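Local coordinates for acetyltransferase (PDB 3JVN), which belongs to the GNAT family and probably transfers an acyl group, presumably acetyl from acetyl-coenzyme A, to an acceptor substrate, at residues 15-20 against 45-50; 92-97 against 108-113; 55-60 against 115-120; 61-66 against 101-106. All coordinates share one frame; numbering follows the deposited sequence.

Contact 1: 15-20 against 45-50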
loop_
_atom_site.group_PDB
_atom_site.type_symbol
_atom_site.label_atom_id
_atom_site.label_comp_id
_atom_site.label_asym_id
_atom_site.label_seq_id
_atom_site.Cartn_x
_atom_site.Cartn_y
_atom_site.Cartn_z
ATOM N N CYS A 15 -21.163 1.104 -24.538
ATOM C CA CYS A 15 -21.529 -0.127 -23.825
ATOM C C CYS A 15 -21.183 0.004 -22.352
ATOM O O CYS A 15 -21.983 -0.316 -21.466
ATOM C CB CYS A 15 -20.754 -1.318 -24.383
ATOM S SG CYS A 15 -20.694 -1.369 -26.178
ATOM N N LEU A 16 -19.968 0.473 -22.102
ATOM C CA LEU A 16 -19.492 0.637 -20.746
ATOM C C LEU A 16 -20.408 1.497 -19.876
ATOM O O LEU A 16 -20.626 1.162 -18.718
ATOM C CB LEU A 16 -18.048 1.159 -20.779
ATOM C CG LEU A 16 -17.120 0.140 -21.474
ATOM C CD1 LEU A 16 -15.673 0.611 -21.475
ATOM C CD2 LEU A 16 -17.229 -1.209 -20.750
ATOM N N ASN A 17 -20.954 2.587 -20.418
ATOM C CA ASN A 17 -21.872 3.432 -19.643
ATOM C C ASN A 17 -23.003 2.581 -19.058
ATOM O O ASN A 17 -23.355 2.722 -17.885
ATOM C CB ASN A 17 -22.474 4.545 -20.507
ATOM C CG ASN A 17 -21.510 5.694 -20.730
ATOM O OD1 ASN A 17 -20.609 5.922 -19.923
ATOM N ND2 ASN A 17 -21.708 6.437 -21.808
ATOM N N SER A 18 -23.542 1.689 -19.886
ATOM C CA SER A 18 -24.625 0.780 -19.514
ATOM C C SER A 18 -24.218 -0.285 -18.503
ATOM O O SER A 18 -24.936 -0.528 -17.549
ATOM C CB SER A 18 -25.183 0.104 -20.770
ATOM O OG SER A 18 -26.075 -0.932 -20.426
ATOM N N LEU A 19 -23.080 -0.931 -18.720
ATOM C CA LEU A 19 -22.614 -1.964 -17.795
ATOM C C LEU A 19 -22.129 -1.310 -16.501
ATOM O O LEU A 19 -22.210 -1.903 -15.424
ATOM C CB LEU A 19 -21.473 -2.785 -18.416
ATOM C CG LEU A 19 -21.744 -3.529 -19.728
ATOM C CD1 LEU A 19 -20.433 -4.024 -20.338
ATOM C CD2 LEU A 19 -22.687 -4.674 -19.481
HETATM N N MSE A 20 -21.615 -0.087 -16.613
HETATM C CA MSE A 20 -21.136 0.654 -15.452
HETATM C C MSE A 20 -22.375 1.006 -14.630
HETATM O O MSE A 20 -22.331 1.038 -13.402
HETATM C CB MSE A 20 -20.404 1.929 -15.903
HETATM C CG MSE A 20 -19.722 2.733 -14.781
HETATM SE SE MSE A 20 -18.130 1.890 -13.996
HETATM C CE MSE A 20 -17.035 1.792 -15.593
ATOM N N LYS A 45 -14.535 9.806 -11.433
ATOM C CA LYS A 45 -13.940 10.156 -12.733
ATOM C C LYS A 45 -14.510 9.368 -13.919
ATOM O O LYS A 45 -14.511 8.132 -13.920
ATOM C CB LYS A 45 -12.419 9.944 -12.706
ATOM C CG LYS A 45 -11.597 11.086 -12.113
ATOM C CD LYS A 45 -11.942 11.376 -10.661
ATOM C CE LYS A 45 -13.045 12.417 -10.565
ATOM N NZ LYS A 45 -13.385 12.790 -9.157
ATOM N N SER A 46 -14.968 10.101 -14.931
ATOM C CA SER A 46 -15.540 9.521 -16.143
ATOM C C SER A 46 -14.877 8.235 -16.631
ATOM O O SER A 46 -13.658 8.061 -16.533
ATOM C CB SER A 46 -15.499 10.542 -17.280
ATOM O OG SER A 46 -15.643 9.888 -18.521
ATOM N N ILE A 47 -15.690 7.334 -17.172
ATOM C CA ILE A 47 -15.166 6.084 -17.695
ATOM C C ILE A 47 -14.352 6.391 -18.957
ATOM O O ILE A 47 -13.400 5.684 -19.277
ATOM C CB ILE A 47 -16.317 5.077 -18.008
ATOM C CG1 ILE A 47 -15.763 3.823 -18.698
ATOM C CG2 ILE A 47 -17.371 5.746 -18.876
ATOM C CD1 ILE A 47 -14.690 3.099 -17.924
ATOM N N ALA A 48 -14.724 7.462 -19.658
ATOM C CA ALA A 48 -14.023 7.872 -20.873
ATOM C C ALA A 48 -12.650 8.438 -20.499
ATOM O O ALA A 48 -11.619 7.976 -20.999
ATOM C CB ALA A 48 -14.834 8.913 -21.625
ATOM N N ARG A 49 -12.646 9.444 -19.623
ATOM C CA ARG A 49 -11.408 10.064 -19.148
ATOM C C ARG A 49 -10.538 8.977 -18.530
ATOM O O ARG A 49 -9.307 8.975 -18.665
ATOM C CB ARG A 49 -11.705 11.111 -18.069
ATOM C CG ARG A 49 -12.143 12.473 -18.571
ATOM C CD ARG A 49 -12.296 13.407 -17.380
ATOM N NE ARG A 49 -12.491 14.800 -17.771
ATOM C CZ ARG A 49 -12.496 15.819 -16.911
ATOM N NH1 ARG A 49 -12.683 17.061 -17.345
ATOM N NH2 ARG A 49 -12.311 15.602 -15.608
ATOM N N TYR A 50 -11.203 8.064 -17.827
ATOM C CA TYR A 50 -10.535 6.946 -17.173
ATOM C C TYR A 50 -9.807 6.114 -18.215
ATOM O O TYR A 50 -8.638 5.778 -18.063
ATOM C CB TYR A 50 -11.564 6.065 -16.466
ATOM C CG TYR A 50 -10.954 5.059 -15.509
ATOM C CD1 TYR A 50 -10.369 3.873 -15.978
ATOM C CD2 TYR A 50 -10.935 5.310 -14.134
ATOM C CE1 TYR A 50 -9.777 2.963 -15.094
ATOM C CE2 TYR A 50 -10.349 4.423 -13.250
ATOM C CZ TYR A 50 -9.774 3.248 -13.733
ATOM O OH TYR A 50 -9.209 2.370 -12.838
#
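Ile47 is the single residue of 45-50 that touches 15-20, and three side chains of that helical segment, Leu16, Asn17 and Met20, gather round it. The pairing joins two helices on one side of the central GNAT sheet, with one branched residue supplying one side of the contact between 15-20 and 45-50. The CG1-CD1 arm of Ile47 meets Met20, its terminal CD1 lying 3.6 Å from Met20 CE, and CG1 is also 4.1 Å from Leu16 CB. The CG2 methyl faces Asn17 instead, resting 3.4 Å from Asn17 OD1, a van der Waals approach to the amide at the more exposed margin. Met20, a selenomethionine, bends at both chi2 (71°) and chi3 (61°), and this double turn brings its CE methyl across the isoleucine. Further out, Leu16 also packs on Val60 and Met20 on Phe70, so the helix carries the contact onto the sheet. Tyr50 OH is hydrogen-bonded to Asp92 OD1, which ties helix 47-52 to strand 86-96. Ile47 itself is positioned by the helix start: Ser46 is the N-cap, where OG accepts from Ala48 N at 2.8 Å and from Arg49 N at 3.2 Å.

Contact 2: 92-97 against 108-113. With SO4 (sulfate ion), chain B.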
loop_
_atom_site.group_PDB
_atom_site.type_symbol
_atom_site.label_atom_id
_atom_site.label_comp_id
_atom_site.label_asym_id
_atom_site.label_seq_id
_atom_site.Cartn_x
_atom_site.Cartn_y
_atom_site.Cartn_z
ATOM N N ASP A 92 -10.151 -1.498 -9.317
ATOM C CA ASP A 92 -11.331 -0.770 -8.890
ATOM C C ASP A 92 -12.679 -1.494 -9.032
ATOM O O ASP A 92 -13.290 -1.879 -8.036
ATOM C CB ASP A 92 -11.361 0.576 -9.627
ATOM C CG ASP A 92 -10.108 1.399 -9.377
ATOM O OD1 ASP A 92 -9.470 1.859 -10.357
ATOM O OD2 ASP A 92 -9.764 1.591 -8.187
ATOM N N GLU A 93 -13.125 -1.679 -10.271
ATOM C CA GLU A 93 -14.407 -2.313 -10.550
ATOM C C GLU A 93 -14.346 -3.522 -11.462
ATOM O O GLU A 93 -13.421 -3.683 -12.261
ATOM C CB GLU A 93 -15.349 -1.294 -11.174
ATOM C CG GLU A 93 -15.579 -0.091 -10.327
ATOM C CD GLU A 93 -15.738 1.145 -11.162
ATOM O OE1 GLU A 93 -14.753 1.549 -11.833
ATOM O OE2 GLU A 93 -16.856 1.710 -11.143
ATOM N N LEU A 94 -15.369 -4.357 -11.359
ATOM C CA LEU A 94 -15.445 -5.553 -12.174
ATOM C C LEU A 94 -16.915 -5.945 -12.273
ATOM O O LEU A 94 -17.587 -6.089 -11.255
ATOM C CB LEU A 94 -14.622 -6.670 -11.521
ATOM C CG LEU A 94 -14.157 -7.836 -12.406
ATOM C CD1 LEU A 94 -13.335 -8.820 -11.576
ATOM C CD2 LEU A 94 -15.360 -8.540 -13.013
ATOM N N TYR A 95 -17.420 -6.110 -13.493
ATOM C CA TYR A 95 -18.820 -6.478 -13.675
ATOM C C TYR A 95 -19.046 -7.540 -14.732
ATOM O O TYR A 95 -18.384 -7.543 -15.770
ATOM C CB TYR A 95 -19.662 -5.241 -14.014
ATOM C CG TYR A 95 -21.115 -5.562 -14.308
ATOM C CD1 TYR A 95 -21.553 -5.793 -15.615
ATOM C CD2 TYR A 95 -22.045 -5.674 -13.276
ATOM C CE1 TYR A 95 -22.879 -6.125 -15.882
ATOM C CE2 TYR A 95 -23.373 -6.009 -13.535
ATOM C CZ TYR A 95 -23.784 -6.232 -14.836
ATOM O OH TYR A 95 -25.096 -6.562 -15.092
ATOM N N ILE A 96 -19.989 -8.441 -14.459
ATOM C CA ILE A 96 -20.335 -9.505 -15.396
ATOM C C ILE A 96 -21.851 -9.599 -15.522
ATOM O O ILE A 96 -22.574 -9.512 -14.532
ATOM C CB ILE A 96 -19.815 -10.897 -14.939
ATOM C CG1 ILE A 96 -18.364 -10.804 -14.458
ATOM C CG2 ILE A 96 -19.902 -11.881 -16.100
ATOM C CD1 ILE A 96 -18.236 -10.577 -12.954
ATOM N N GLU A 97 -22.333 -9.762 -16.747
ATOM C CA GLU A 97 -23.763 -9.879 -16.977
ATOM C C GLU A 97 -24.259 -11.045 -16.150
ATOM O O GLU A 97 -23.609 -12.092 -16.106
ATOM C CB GLU A 97 -24.034 -10.143 -18.448
ATOM C CG GLU A 97 -23.625 -8.999 -19.350
ATOM C CD GLU A 97 -24.566 -7.817 -19.246
ATOM O OE1 GLU A 97 -24.503 -6.932 -20.128
ATOM O OE2 GLU A 97 -25.360 -7.767 -18.277
ATOM N N GLN A 108 -10.649 -14.799 -15.896
ATOM C CA GLN A 108 -9.932 -14.415 -17.103
ATOM C C GLN A 108 -9.740 -12.897 -17.193
ATOM O O GLN A 108 -8.886 -12.422 -17.944
ATOM C CB GLN A 108 -10.632 -14.971 -18.350
ATOM C CG GLN A 108 -12.130 -14.795 -18.370
ATOM C CD GLN A 108 -12.805 -15.649 -19.432
ATOM O OE1 GLN A 108 -12.627 -16.870 -19.473
ATOM N NE2 GLN A 108 -13.599 -15.014 -20.287
ATOM N N LEU A 109 -10.523 -12.144 -16.418
ATOM C CA LEU A 109 -10.398 -10.687 -16.386
ATOM C C LEU A 109 -9.347 -10.318 -15.335
ATOM O O LEU A 109 -8.484 -9.479 -15.574
ATOM C CB LEU A 109 -11.740 -10.032 -16.041
ATOM C CG LEU A 109 -12.817 -10.011 -17.130
ATOM C CD1 LEU A 109 -14.121 -9.511 -16.544
ATOM C CD2 LEU A 109 -12.382 -9.126 -18.279
HETATM N N MSE A 110 -9.427 -10.951 -14.169
HETATM C CA MSE A 110 -8.464 -10.713 -13.101
HETATM C C MSE A 110 -7.103 -11.202 -13.576
HETATM O O MSE A 110 -6.061 -10.691 -13.164
HETATM C CB MSE A 110 -8.854 -11.491 -11.840
HETATM C CG MSE A 110 -9.887 -10.804 -10.939
HETATM SE SE MSE A 110 -9.178 -9.190 -10.071
HETATM C CE MSE A 110 -7.339 -9.796 -9.840
HETATM N N MSE A 111 -7.135 -12.213 -14.439
HETATM C CA MSE A 111 -5.933 -12.823 -14.995
HETATM C C MSE A 111 -5.227 -11.850 -15.931
HETATM O O MSE A 111 -3.996 -11.752 -15.947
HETATM C CB MSE A 111 -6.306 -14.090 -15.771
HETATM C CG MSE A 111 -5.451 -15.314 -15.441
HETATM SE SE MSE A 111 -5.729 -15.972 -13.624
HETATM C CE MSE A 111 -4.337 -14.972 -12.713
ATOM N N ARG A 112 -6.023 -11.141 -16.722
ATOM C CA ARG A 112 -5.490 -10.179 -17.669
ATOM C C ARG A 112 -4.858 -8.984 -16.944
ATOM O O ARG A 112 -3.682 -8.678 -17.148
ATOM C CB ARG A 112 -6.603 -9.687 -18.598
ATOM C CG ARG A 112 -6.125 -8.731 -19.680
ATOM C CD ARG A 112 -5.253 -9.443 -20.713
ATOM N NE ARG A 112 -4.617 -8.520 -21.654
ATOM C CZ ARG A 112 -3.755 -7.566 -21.298
ATOM N NH1 ARG A 112 -3.418 -7.401 -20.020
ATOM N NH2 ARG A 112 -3.226 -6.776 -22.222
ATOM N N ILE A 113 -5.627 -8.315 -16.088
ATOM C CA ILE A 113 -5.092 -7.157 -15.391
ATOM C C ILE A 113 -3.799 -7.448 -14.623
ATOM O O ILE A 113 -2.907 -6.590 -14.558
ATOM C CB ILE A 113 -6.151 -6.512 -14.448
ATOM C CG1 ILE A 113 -5.592 -5.189 -13.901
ATOM C CG2 ILE A 113 -6.539 -7.467 -13.327
ATOM C CD1 ILE A 113 -6.652 -4.219 -13.374
HETATM S S SO4 B . -4.944 -7.222 -25.305
HETATM O O1 SO4 B . -5.798 -6.078 -25.696
HETATM O O2 SO4 B . -3.667 -6.717 -24.774
HETATM O O3 SO4 B . -4.670 -8.049 -26.497
HETATM O O4 SO4 B . -5.633 -8.043 -24.281
#
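Leu94 carries one whole side of this contact, its two methyls divided between successive helix residues: CD2 meets Leu109 CD1 at 3.9 Å and CD1 meets Met110 CG at 4.0 Å. It belongs to the beta-alpha-beta unit of the GNAT fold, in which helix 105-118 follows strand 86-96 and covers its sheet. With CG anti to the backbone N (chi1 -159°), the leucine fork reaches the helix, running obliquely to Leu109 and at about a right angle to Met110, a selenomethionine. The interface is thus purely apolar. Just before it the strand carries a classic beta bulge, Asp92 and Glu93 both facing Thr72, as in the bulged strand of other GNAT enzymes. Beyond the bulge, Tyr95 turns to the opposite side of the sheet, toward helix 13-30. Three residues on from Leu109, Arg112 binds a sulfate that probably came from the crystallisation liquor and that Arg7 N also holds. The ion sits at the guanidinium edge, held by two fairly straight hydrogen bonds, Arg112 NE to O4 at 2.9 Å and NH2 to O2 at 2.6 Å.

Contact 3: 55-60 against 115-120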
loop_
_atom_site.group_PDB
_atom_site.type_symbol
_atom_site.label_atom_id
_atom_site.label_comp_id
_atom_site.label_asym_id
_atom_site.label_seq_id
_atom_site.Cartn_x
_atom_site.Cartn_y
_atom_site.Cartn_z
ATOM N N GLU A 55 -2.277 6.018 -16.969
ATOM C CA GLU A 55 -2.028 5.171 -15.799
ATOM C C GLU A 55 -3.213 4.235 -15.519
ATOM O O GLU A 55 -3.178 3.467 -14.549
ATOM C CB GLU A 55 -1.790 6.033 -14.552
ATOM C CG GLU A 55 -0.609 7.009 -14.613
ATOM C CD GLU A 55 0.708 6.360 -15.043
ATOM O OE1 GLU A 55 0.840 5.124 -14.943
ATOM O OE2 GLU A 55 1.615 7.095 -15.482
ATOM N N CYS A 56 -4.247 4.291 -16.364
ATOM C CA CYS A 56 -5.442 3.463 -16.182
ATOM C C CYS A 56 -5.566 2.250 -17.097
ATOM O O CYS A 56 -5.002 2.203 -18.186
ATOM C CB CYS A 56 -6.705 4.317 -16.336
ATOM S SG CYS A 56 -6.987 5.490 -14.994
HETATM N N MSE A 57 -6.333 1.268 -16.645
HETATM C CA MSE A 57 -6.547 0.056 -17.416
HETATM C C MSE A 57 -8.005 -0.369 -17.421
HETATM O O MSE A 57 -8.697 -0.270 -16.416
HETATM C CB MSE A 57 -5.704 -1.081 -16.842
HETATM C CG MSE A 57 -4.219 -0.866 -16.966
HETATM SE SE MSE A 57 -3.208 -1.819 -15.629
HETATM C CE MSE A 57 -3.415 -3.622 -16.326
ATOM N N VAL A 58 -8.470 -0.838 -18.567
ATOM C CA VAL A 58 -9.831 -1.321 -18.656
ATOM C C VAL A 58 -9.887 -2.456 -19.663
ATOM O O VAL A 58 -9.659 -2.255 -20.845
ATOM C CB VAL A 58 -10.830 -0.192 -19.041
ATOM C CG1 VAL A 58 -10.284 0.625 -20.195
ATOM C CG2 VAL A 58 -12.159 -0.799 -19.402
ATOM N N TYR A 59 -10.155 -3.665 -19.183
ATOM C CA TYR A 59 -10.260 -4.796 -20.085
ATOM C C TYR A 59 -11.701 -5.262 -20.138
ATOM O O TYR A 59 -12.440 -5.125 -19.162
ATOM C CB TYR A 59 -9.350 -5.927 -19.627
ATOM C CG TYR A 59 -7.904 -5.528 -19.614
ATOM C CD1 TYR A 59 -7.168 -5.449 -20.804
ATOM C CD2 TYR A 59 -7.264 -5.228 -18.421
ATOM C CE1 TYR A 59 -5.827 -5.077 -20.791
ATOM C CE2 TYR A 59 -5.931 -4.861 -18.403
ATOM C CZ TYR A 59 -5.216 -4.792 -19.579
ATOM O OH TYR A 59 -3.884 -4.453 -19.543
ATOM N N VAL A 60 -12.097 -5.794 -21.291
ATOM C CA VAL A 60 -13.454 -6.294 -21.485
ATOM C C VAL A 60 -13.465 -7.742 -21.982
ATOM O O VAL A 60 -12.509 -8.208 -22.608
ATOM C CB VAL A 60 -14.252 -5.411 -22.504
ATOM C CG1 VAL A 60 -14.576 -4.052 -21.888
ATOM C CG2 VAL A 60 -13.450 -5.240 -23.795
ATOM N N GLN A 115 -1.613 -9.635 -15.504
ATOM C CA GLN A 115 -0.556 -9.839 -16.478
ATOM C C GLN A 115 0.175 -8.519 -16.677
ATOM O O GLN A 115 1.392 -8.452 -16.527
ATOM C CB GLN A 115 -1.149 -10.310 -17.797
ATOM C CG GLN A 115 -0.129 -10.713 -18.838
ATOM C CD GLN A 115 -0.783 -10.957 -20.187
ATOM O OE1 GLN A 115 -1.197 -10.014 -20.863
ATOM N NE2 GLN A 115 -0.895 -12.226 -20.579
ATOM N N GLU A 116 -0.577 -7.474 -17.016
ATOM C CA GLU A 116 -0.008 -6.144 -17.227
ATOM C C GLU A 116 0.610 -5.598 -15.944
ATOM O O GLU A 116 1.640 -4.922 -15.971
ATOM C CB GLU A 116 -1.084 -5.188 -17.728
ATOM C CG GLU A 116 -1.220 -5.179 -19.239
ATOM C CD GLU A 116 -0.175 -4.311 -19.912
ATOM O OE1 GLU A 116 -0.283 -3.071 -19.818
ATOM O OE2 GLU A 116 0.762 -4.870 -20.520
ATOM N N LEU A 117 -0.029 -5.893 -14.820
ATOM C CA LEU A 117 0.465 -5.449 -13.530
ATOM C C LEU A 117 1.833 -6.049 -13.243
ATOM O O LEU A 117 2.784 -5.325 -12.955
ATOM C CB LEU A 117 -0.518 -5.863 -12.446
ATOM C CG LEU A 117 -1.158 -4.674 -11.737
ATOM C CD1 LEU A 117 -1.476 -3.558 -12.742
ATOM C CD2 LEU A 117 -2.417 -5.145 -11.028
ATOM N N LYS A 118 1.907 -7.379 -13.321
ATOM C CA LYS A 118 3.128 -8.130 -13.075
ATOM C C LYS A 118 4.287 -7.662 -13.932
ATOM O O LYS A 118 5.397 -7.449 -13.432
ATOM C CB LYS A 118 2.911 -9.622 -13.340
ATOM C CG LYS A 118 2.596 -10.458 -12.095
ATOM C CD LYS A 118 1.100 -10.569 -11.803
ATOM C CE LYS A 118 0.424 -11.623 -12.683
ATOM N NZ LYS A 118 0.973 -12.995 -12.445
ATOM N N ASP A 119 4.051 -7.508 -15.230
ATOM C CA ASP A 119 5.143 -7.075 -16.078
ATOM C C ASP A 119 5.449 -5.581 -15.937
ATOM O O ASP A 119 6.362 -5.074 -16.577
ATOM C CB ASP A 119 4.893 -7.513 -17.534
ATOM C CG ASP A 119 3.678 -6.879 -18.134
ATOM O OD1 ASP A 119 3.169 -7.409 -19.145
ATOM O OD2 ASP A 119 3.241 -5.842 -17.597
ATOM N N TYR A 120 4.693 -4.889 -15.084
ATOM C CA TYR A 120 4.929 -3.466 -14.808
ATOM C C TYR A 120 5.598 -3.334 -13.437
ATOM O O TYR A 120 5.666 -2.244 -12.857
ATOM C CB TYR A 120 3.631 -2.653 -14.783
ATOM C CG TYR A 120 3.382 -1.891 -16.057
ATOM C CD1 TYR A 120 2.759 -2.502 -17.139
ATOM C CD2 TYR A 120 3.845 -0.579 -16.210
ATOM C CE1 TYR A 120 2.608 -1.844 -18.351
ATOM C CE2 TYR A 120 3.704 0.105 -17.418
ATOM C CZ TYR A 120 3.081 -0.541 -18.489
ATOM O OH TYR A 120 2.930 0.123 -19.687
#
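Met57 and Tyr59, two residues apart on strand 56-62, point to the same side of the GNAT sheet and meet Glu116 and Leu117 near the end of helix 105-118. Met57 lies oblique to both helix residues, while Tyr59 is nearly square to Glu116. The aliphatic stem of Glu116 lies across the ends of Met57, a selenomethionine, and Tyr59, and the tyrosine ring plane stands 76° from that of the carboxylate. The contacts of Glu116 CB and CG with Met57 CE and Tyr59 OH are modelled too close to be trusted, and their exact closeness is doubtful. Met57 turns its chain at chi3 (73°), which, as modelled, lays CE in the plane of the Tyr59 ring, at the edge, and leaves SE facing Leu117. That leucine also packs on Phe75 and Val122, placing the helix end over the neighbouring strand 67-79. Beyond the last helical turn, Tyr120 meets the Phe75 ring, the two planes inclined by about 35°. The apolar contact that can be relied on is that of Met57 SE with Leu117 CD1, at 3.8 Å.

Contact 4: 61-66 against 101-106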
loop_
_atom_site.group_PDB
_atom_site.type_symbol
_atom_site.label_atom_id
_atom_site.label_comp_id
_atom_site.label_asym_id
_atom_site.label_seq_id
_atom_site.Cartn_x
_atom_site.Cartn_y
_atom_site.Cartn_z
ATOM N N ALA A 61 -14.551 -8.447 -21.673
ATOM C CA ALA A 61 -14.748 -9.829 -22.098
ATOM C C ALA A 61 -15.793 -9.777 -23.218
ATOM O O ALA A 61 -16.931 -9.364 -22.988
ATOM C CB ALA A 61 -15.258 -10.669 -20.935
ATOM N N GLU A 62 -15.403 -10.174 -24.427
ATOM C CA GLU A 62 -16.311 -10.151 -25.573
ATOM C C GLU A 62 -16.663 -11.583 -25.958
ATOM O O GLU A 62 -15.781 -12.386 -26.262
ATOM C CB GLU A 62 -15.641 -9.429 -26.759
ATOM C CG GLU A 62 -16.533 -8.428 -27.513
ATOM C CD GLU A 62 -15.766 -7.604 -28.547
ATOM O OE1 GLU A 62 -16.354 -6.659 -29.119
ATOM O OE2 GLU A 62 -14.576 -7.900 -28.796
HETATM N N MSE A 63 -17.950 -11.905 -25.932
HETATM C CA MSE A 63 -18.386 -13.248 -26.284
HETATM C C MSE A 63 -18.476 -13.395 -27.801
HETATM O O MSE A 63 -17.555 -13.910 -28.439
HETATM C CB MSE A 63 -19.742 -13.561 -25.645
HETATM C CG MSE A 63 -20.233 -14.982 -25.902
HETATM SE SE MSE A 63 -18.931 -16.335 -25.401
HETATM C CE MSE A 63 -19.603 -16.793 -23.637
ATOM N N ASP A 64 -19.584 -12.935 -28.373
ATOM C CA ASP A 64 -19.782 -13.020 -29.816
ATOM C C ASP A 64 -19.300 -11.736 -30.477
ATOM O O ASP A 64 -18.344 -11.739 -31.252
ATOM C CB ASP A 64 -21.265 -13.255 -30.129
ATOM C CG ASP A 64 -21.517 -14.614 -30.760
ATOM O OD1 ASP A 64 -21.028 -14.832 -31.888
ATOM O OD2 ASP A 64 -22.187 -15.464 -30.127
ATOM N N ASP A 65 -19.980 -10.642 -30.158
ATOM C CA ASP A 65 -19.639 -9.325 -30.675
ATOM C C ASP A 65 -20.166 -8.330 -29.657
ATOM O O ASP A 65 -20.197 -7.124 -29.899
ATOM C CB ASP A 65 -20.305 -9.075 -32.031
ATOM C CG ASP A 65 -19.306 -9.052 -33.180
ATOM O OD1 ASP A 65 -18.333 -8.262 -33.104
ATOM O OD2 ASP A 65 -19.499 -9.815 -34.158
ATOM N N VAL A 66 -20.595 -8.865 -28.519
ATOM C CA VAL A 66 -21.132 -8.064 -27.430
ATOM C C VAL A 66 -20.249 -8.189 -26.178
ATOM O O VAL A 66 -19.761 -9.270 -25.845
ATOM C CB VAL A 66 -22.595 -8.494 -27.108
ATOM C CG1 VAL A 66 -22.652 -9.990 -26.821
ATOM C CG2 VAL A 66 -23.136 -7.705 -25.921
ATOM N N ARG A 101 -22.378 -15.031 -15.479
ATOM C CA ARG A 101 -21.616 -15.316 -14.268
ATOM C C ARG A 101 -21.471 -16.829 -14.112
ATOM O O ARG A 101 -22.089 -17.595 -14.853
ATOM C CB ARG A 101 -22.308 -14.715 -13.038
ATOM C CG ARG A 101 -21.817 -13.321 -12.697
ATOM C CD ARG A 101 -22.807 -12.229 -13.071
ATOM N NE ARG A 101 -23.766 -11.954 -12.007
ATOM C CZ ARG A 101 -24.387 -10.788 -11.857
ATOM N NH1 ARG A 101 -24.145 -9.798 -12.705
ATOM N NH2 ARG A 101 -25.249 -10.602 -10.863
ATOM N N ARG A 102 -20.652 -17.260 -13.155
ATOM C CA ARG A 102 -20.439 -18.688 -12.934
ATOM C C ARG A 102 -19.884 -19.340 -14.201
ATOM O O ARG A 102 -20.210 -20.486 -14.514
ATOM C CB ARG A 102 -21.756 -19.370 -12.548
ATOM C CG ARG A 102 -22.053 -19.405 -11.057
ATOM C CD ARG A 102 -21.446 -20.646 -10.409
ATOM N NE ARG A 102 -20.005 -20.741 -10.637
ATOM C CZ ARG A 102 -19.240 -21.747 -10.219
ATOM N NH1 ARG A 102 -19.770 -22.761 -9.545
ATOM N NH2 ARG A 102 -17.940 -21.734 -10.476
ATOM N N GLU A 103 -19.045 -18.610 -14.929
ATOM C CA GLU A 103 -18.469 -19.138 -16.162
ATOM C C GLU A 103 -16.965 -18.871 -16.262
ATOM O O GLU A 103 -16.351 -19.103 -17.305
ATOM C CB GLU A 103 -19.206 -18.536 -17.363
ATOM C CG GLU A 103 -18.879 -19.162 -18.710
ATOM C CD GLU A 103 -19.950 -18.871 -19.741
ATOM O OE1 GLU A 103 -19.800 -19.302 -20.906
ATOM O OE2 GLU A 103 -20.951 -18.213 -19.377
ATOM N N GLY A 104 -16.384 -18.378 -15.170
ATOM C CA GLY A 104 -14.956 -18.105 -15.133
ATOM C C GLY A 104 -14.502 -16.862 -15.874
ATOM O O GLY A 104 -13.304 -16.662 -16.076
ATOM N N VAL A 105 -15.451 -16.026 -16.284
ATOM C CA VAL A 105 -15.130 -14.799 -16.997
ATOM C C VAL A 105 -14.413 -13.806 -16.074
ATOM O O VAL A 105 -13.606 -12.990 -16.524
ATOM C CB VAL A 105 -16.406 -14.158 -17.573
ATOM C CG1 VAL A 105 -16.045 -12.977 -18.458
ATOM C CG2 VAL A 105 -17.184 -15.197 -18.357
ATOM N N ALA A 106 -14.706 -13.887 -14.780
ATOM C CA ALA A 106 -14.068 -13.013 -13.804
ATOM C C ALA A 106 -12.574 -13.339 -13.728
ATOM O O ALA A 106 -11.742 -12.437 -13.825
ATOM C CB ALA A 106 -14.712 -13.188 -12.440
#
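The Q/R-x-x-G-x-G/A signature of GNAT enzymes, here Arg101 to Ala106, reaches the end of strand 56-62 chiefly by setting Val105 against Ala61. In the family this loop and the helix start after it hold the pyrophosphate of acetyl-coenzyme A through backbone amides, and this segment is probably used likewise. Val105 CG1, anti to the backbone N (chi1 -173°), lies 3.5 Å from Ala61 CB, and both residues also touch Ile68 of the adjoining strand. Toward the surface, Met63 and Glu103 approach from opposite directions. Met63 is a selenomethionine whose folded chain presents CE to the carboxylate oxygen OE1 of the extended Glu103, 3.7 Å away. Gly104, with phi 76°, takes the chain from this outer pair to the inner one. On the strand side, Met63 N bonds to Val66 O, closing the turn into strand 67-79. The signature loop thus meets 61-66 through side chains, small apolar groups and one methyl-to-carboxylate approach, and not through its backbone amides, consistent with, though no proof of, a role in binding phosphate.

Contacts 2, 3 and 4 all tie helix 105-118, or the loop leading into it, to one sheet, whereas contact 1 builds the helical layer on the other side. Contact 3 is the buried one. Contact 2 lies nearest the centre of the chain but is only partly buried, as are contacts 1 and 4, which each end in a polar group at an exposed margin. Contacts 3 and 4 use the two ends of strand 56-62, their centres about 18 Å apart, and contact 2 sits between them along the helix. Selenomethionine and aliphatic groups recur in all four, with a tyrosine and a glutamate stem added in contact 3; polar chemistry enters beside them, as capping in contact 1 and anion binding in contact 2.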